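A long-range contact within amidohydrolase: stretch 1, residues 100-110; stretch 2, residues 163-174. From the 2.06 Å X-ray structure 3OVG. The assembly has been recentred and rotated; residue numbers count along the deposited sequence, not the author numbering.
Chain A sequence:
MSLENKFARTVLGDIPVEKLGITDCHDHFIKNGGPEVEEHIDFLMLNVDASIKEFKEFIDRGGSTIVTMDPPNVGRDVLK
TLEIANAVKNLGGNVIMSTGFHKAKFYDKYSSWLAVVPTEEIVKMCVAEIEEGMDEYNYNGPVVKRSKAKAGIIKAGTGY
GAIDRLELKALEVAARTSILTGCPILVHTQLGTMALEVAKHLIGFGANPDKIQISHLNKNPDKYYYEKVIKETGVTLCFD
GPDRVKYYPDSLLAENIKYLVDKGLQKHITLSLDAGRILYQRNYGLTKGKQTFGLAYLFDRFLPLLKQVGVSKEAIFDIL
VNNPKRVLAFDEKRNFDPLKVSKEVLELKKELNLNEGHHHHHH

Stretch 1, residues 100-110: GFHKAKFYDKY
Stretch 2 (163-174) IDRLELKALEVA

Stretch 1 is mostly loop, interrupted by a 3-10 segment at 104-106, whereas stretch 2 leaves a short strand (163-164) and enters a helix at R165 that runs through A174 and beyond. G100 adopts phi/psi 90/-148, where a CB would jam against the preceding carbonyl, so glycine fits. F101 (-139/151) and K103 (-67/160) are extended; A104 and K105 (near -56/-30) then turn the chain, with F106 N to K103 O at 3.0 Å and Y107 N to A104 O at 2.9 Å. In register, F101 CA lies 6.4 Å from A170 CA and A104 CA 5.9 Å from E167 CA, so stretch 1 advances as the helix is followed backward.

E167 is the polar centre of the contact. Its CA-to-CB bond points sideways, but the m, t rotamer with chi3 at -26° brings the carboxylate to the loop, where OE2 accepts from A104 N at 2.8 Å and 165°, a nearly straight bond. A water bridges the same OE2 (2.7 Å) to K105 N (3.1 Å). OE1 accepts from D164 N at 2.9 Å, so a single glutamate ties the helix start to the 3-10 turn. D164 (chi1 t) caps the helix: its OD2 accepts from L166 N at 2.9 Å, a role suited to a short acidic side chain.

Around this lie van der Waals contacts, mostly apolar. The small methyl of A104 points toward the helix, its CB 4.4 Å from L166 CB and in plain contact with D164 OD2 at 3.8 Å. L166, with chi1 at -98° and chi2 at 24°, places CD2 4.0 Å from K109 CA. F101 (chi1 m, chi2 -85°) sets its CB 4.0 Å from A170 CB, close packing between small groups, while its ring edge meets V173 (chi1 t), CE2 to CG1 at 4.2 Å. Y107 OH steadies the loop by accepting from H102 N at 2.7 Å.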

# COMPACT_ATOMS: atom_id res chain seq x y z
N GLY A 100 -0.37 26.71 19.85
CA GLY A 100 -1.58 25.99 19.51
C GLY A 100 -1.45 24.62 18.86
O GLY A 100 -0.52 23.88 19.11
N PHE A 101 -2.42 24.29 18.01
CA PHE A 101 -2.62 22.92 17.53
C PHE A 101 -2.96 22.83 16.06
O PHE A 101 -3.55 23.75 15.50
CB PHE A 101 -3.75 22.30 18.32
CG PHE A 101 -3.39 22.10 19.75
CD1 PHE A 101 -2.71 20.96 20.14
CD2 PHE A 101 -3.66 23.08 20.68
CE1 PHE A 101 -2.35 20.78 21.46
CE2 PHE A 101 -3.28 22.90 22.02
CZ PHE A 101 -2.64 21.75 22.39
N HIS A 102 -2.57 21.71 15.44
CA HIS A 102 -3.01 21.39 14.08
C HIS A 102 -4.35 20.64 14.14
O HIS A 102 -4.98 20.56 15.20
CB HIS A 102 -1.97 20.54 13.40
CG HIS A 102 -1.75 20.93 11.97
ND1 HIS A 102 -2.78 21.03 11.07
CD2 HIS A 102 -0.62 21.26 11.30
CE1 HIS A 102 -2.30 21.41 9.90
NE2 HIS A 102 -0.98 21.55 10.01
N LYS A 103 -4.81 20.11 13.00
CA LYS A 103 -6.02 19.31 12.98
C LYS A 103 -5.80 18.01 13.74
O LYS A 103 -4.64 17.55 13.92
CB LYS A 103 -6.42 18.96 11.54
CG LYS A 103 -5.37 18.18 10.78
CD LYS A 103 -5.68 18.10 9.28
CE LYS A 103 -4.56 17.39 8.53
NZ LYS A 103 -4.78 17.30 7.06
N ALA A 104 -6.91 17.40 14.15
CA ALA A 104 -6.91 16.23 15.03
C ALA A 104 -6.14 15.04 14.47
O ALA A 104 -5.62 14.22 15.22
CB ALA A 104 -8.33 15.80 15.32
N LYS A 105 -6.13 14.92 13.14
CA LYS A 105 -5.45 13.82 12.47
C LYS A 105 -4.00 13.71 12.93
O LYS A 105 -3.44 12.61 12.91
CB LYS A 105 -5.44 14.02 10.94
CG LYS A 105 -4.94 12.79 10.16
CD LYS A 105 -4.76 13.09 8.64
CE LYS A 105 -4.43 11.79 7.87
NZ LYS A 105 -4.79 11.84 6.42
N PHE A 106 -3.40 14.84 13.29
CA PHE A 106 -1.99 14.88 13.70
C PHE A 106 -1.75 14.66 15.19
O PHE A 106 -0.63 14.85 15.66
CB PHE A 106 -1.33 16.18 13.26
CG PHE A 106 -1.25 16.34 11.78
CD1 PHE A 106 -1.00 15.24 10.98
CD2 PHE A 106 -1.41 17.57 11.18
CE1 PHE A 106 -0.91 15.37 9.60
CE2 PHE A 106 -1.31 17.71 9.81
CZ PHE A 106 -1.07 16.61 9.01
N TYR A 107 -2.79 14.27 15.93
CA TYR A 107 -2.66 13.97 17.35
C TYR A 107 -3.32 12.63 17.70
O TYR A 107 -4.48 12.38 17.37
CB TYR A 107 -3.32 15.07 18.20
CG TYR A 107 -2.70 16.41 17.93
CD1 TYR A 107 -3.19 17.20 16.92
CD2 TYR A 107 -1.60 16.86 18.64
CE1 TYR A 107 -2.64 18.39 16.63
CE2 TYR A 107 -1.01 18.07 18.36
CZ TYR A 107 -1.56 18.83 17.35
OH TYR A 107 -1.06 20.06 17.00
N ASP A 108 -2.60 11.77 18.39
CA ASP A 108 -3.19 10.52 18.84
C ASP A 108 -4.49 10.75 19.63
O ASP A 108 -4.45 11.35 20.70
CB ASP A 108 -2.20 9.79 19.75
CG ASP A 108 -2.65 8.39 20.04
OD1 ASP A 108 -3.70 8.24 20.70
OD2 ASP A 108 -1.97 7.46 19.57
N LYS A 109 -5.62 10.27 19.13
CA LYS A 109 -6.90 10.60 19.76
C LYS A 109 -7.11 9.93 21.10
O LYS A 109 -8.02 10.29 21.82
CB LYS A 109 -8.08 10.25 18.87
CG LYS A 109 -8.37 8.77 18.82
CD LYS A 109 -9.69 8.48 18.05
CE LYS A 109 -9.56 7.21 17.23
NZ LYS A 109 -10.89 6.52 17.13
N TYR A 110 -6.28 8.96 21.43
CA TYR A 110 -6.47 8.25 22.68
C TYR A 110 -5.64 8.84 23.80
O TYR A 110 -6.09 8.96 24.93
CB TYR A 110 -6.14 6.76 22.53
CG TYR A 110 -6.96 6.03 21.48
CD1 TYR A 110 -8.27 5.61 21.76
CD2 TYR A 110 -6.43 5.77 20.22
CE1 TYR A 110 -9.04 4.94 20.81
CE2 TYR A 110 -7.20 5.10 19.24
CZ TYR A 110 -8.50 4.69 19.56
OH TYR A 110 -9.26 4.04 18.61
N ILE A 163 -15.79 18.83 12.02
CA ILE A 163 -15.03 19.35 13.15
C ILE A 163 -15.06 18.30 14.23
O ILE A 163 -16.12 18.00 14.83
CB ILE A 163 -15.60 20.66 13.67
CG1 ILE A 163 -15.55 21.70 12.54
CG2 ILE A 163 -14.80 21.10 14.92
CD1 ILE A 163 -16.08 23.13 12.91
N ASP A 164 -13.89 17.70 14.46
CA ASP A 164 -13.74 16.63 15.42
C ASP A 164 -13.87 17.20 16.83
O ASP A 164 -13.49 18.34 17.07
CB ASP A 164 -12.36 16.00 15.27
CG ASP A 164 -12.18 14.82 16.17
OD1 ASP A 164 -12.79 13.77 15.87
OD2 ASP A 164 -11.47 14.98 17.20
N ARG A 165 -14.36 16.41 17.76
CA ARG A 165 -14.44 16.88 19.13
C ARG A 165 -13.14 17.52 19.61
O ARG A 165 -13.18 18.55 20.29
CB ARG A 165 -14.86 15.76 20.07
CG ARG A 165 -13.96 14.56 20.05
CD ARG A 165 -14.60 13.47 20.91
NE ARG A 165 -14.84 13.98 22.27
CZ ARG A 165 -13.89 14.05 23.20
NH1 ARG A 165 -12.66 13.65 22.92
NH2 ARG A 165 -14.16 14.54 24.41
N LEU A 166 -12.00 16.93 19.24
CA LEU A 166 -10.68 17.44 19.67
C LEU A 166 -10.29 18.77 19.00
O LEU A 166 -9.49 19.55 19.53
CB LEU A 166 -9.58 16.39 19.46
CG LEU A 166 -9.20 15.57 20.71
CD1 LEU A 166 -10.28 15.47 21.80
CD2 LEU A 166 -8.56 14.21 20.41
N GLU A 167 -10.86 19.00 17.84
CA GLU A 167 -10.70 20.27 17.14
C GLU A 167 -11.58 21.38 17.75
O GLU A 167 -11.20 22.55 17.73
CB GLU A 167 -10.98 20.05 15.63
CG GLU A 167 -10.01 18.99 15.07
CD GLU A 167 -10.31 18.52 13.64
OE1 GLU A 167 -11.47 18.57 13.17
OE2 GLU A 167 -9.36 18.04 13.02
N LEU A 168 -12.77 21.03 18.24
CA LEU A 168 -13.56 22.04 18.93
C LEU A 168 -12.84 22.39 20.24
O LEU A 168 -12.86 23.52 20.66
CB LEU A 168 -14.98 21.53 19.19
CG LEU A 168 -15.96 22.56 19.79
CD1 LEU A 168 -16.02 23.77 18.89
CD2 LEU A 168 -17.37 21.96 19.95
N LYS A 169 -12.21 21.41 20.87
CA LYS A 169 -11.35 21.66 22.04
C LYS A 169 -10.20 22.62 21.70
O LYS A 169 -9.92 23.57 22.44
CB LYS A 169 -10.76 20.34 22.56
CG LYS A 169 -10.09 20.49 23.93
CD LYS A 169 -9.77 19.11 24.53
CE LYS A 169 -9.01 19.28 25.83
NZ LYS A 169 -8.56 17.96 26.32
N ALA A 170 -9.56 22.41 20.55
CA ALA A 170 -8.44 23.26 20.17
C ALA A 170 -8.96 24.64 19.78
O ALA A 170 -8.28 25.65 20.04
CB ALA A 170 -7.64 22.62 19.01
N LEU A 171 -10.17 24.72 19.23
CA LEU A 171 -10.76 26.03 18.92
C LEU A 171 -11.03 26.80 20.21
O LEU A 171 -10.81 28.00 20.28
CB LEU A 171 -12.07 25.90 18.09
CG LEU A 171 -11.88 25.48 16.62
CD1 LEU A 171 -13.21 25.17 15.97
CD2 LEU A 171 -11.18 26.58 15.85
N GLU A 172 -11.50 26.11 21.24
CA GLU A 172 -11.76 26.74 22.53
C GLU A 172 -10.41 27.19 23.10
O GLU A 172 -10.28 28.28 23.65
CB GLU A 172 -12.48 25.78 23.50
CG GLU A 172 -12.59 26.38 24.91
CD GLU A 172 -13.48 25.60 25.86
OE1 GLU A 172 -14.22 24.71 25.41
OE2 GLU A 172 -13.42 25.87 27.06
N VAL A 173 -9.40 26.35 22.96
CA VAL A 173 -8.09 26.73 23.46
C VAL A 173 -7.61 28.01 22.73
O VAL A 173 -7.11 28.94 23.35
CB VAL A 173 -7.08 25.57 23.30
CG1 VAL A 173 -5.64 26.12 23.41
CG2 VAL A 173 -7.34 24.47 24.35
N ALA A 174 -7.82 28.07 21.42
CA ALA A 174 -7.39 29.23 20.66
C ALA A 174 -8.16 30.48 21.10
O ALA A 174 -7.59 31.53 21.33
CB ALA A 174 -7.61 28.98 19.19
O HOH W 1 -8.54 15.97 11.43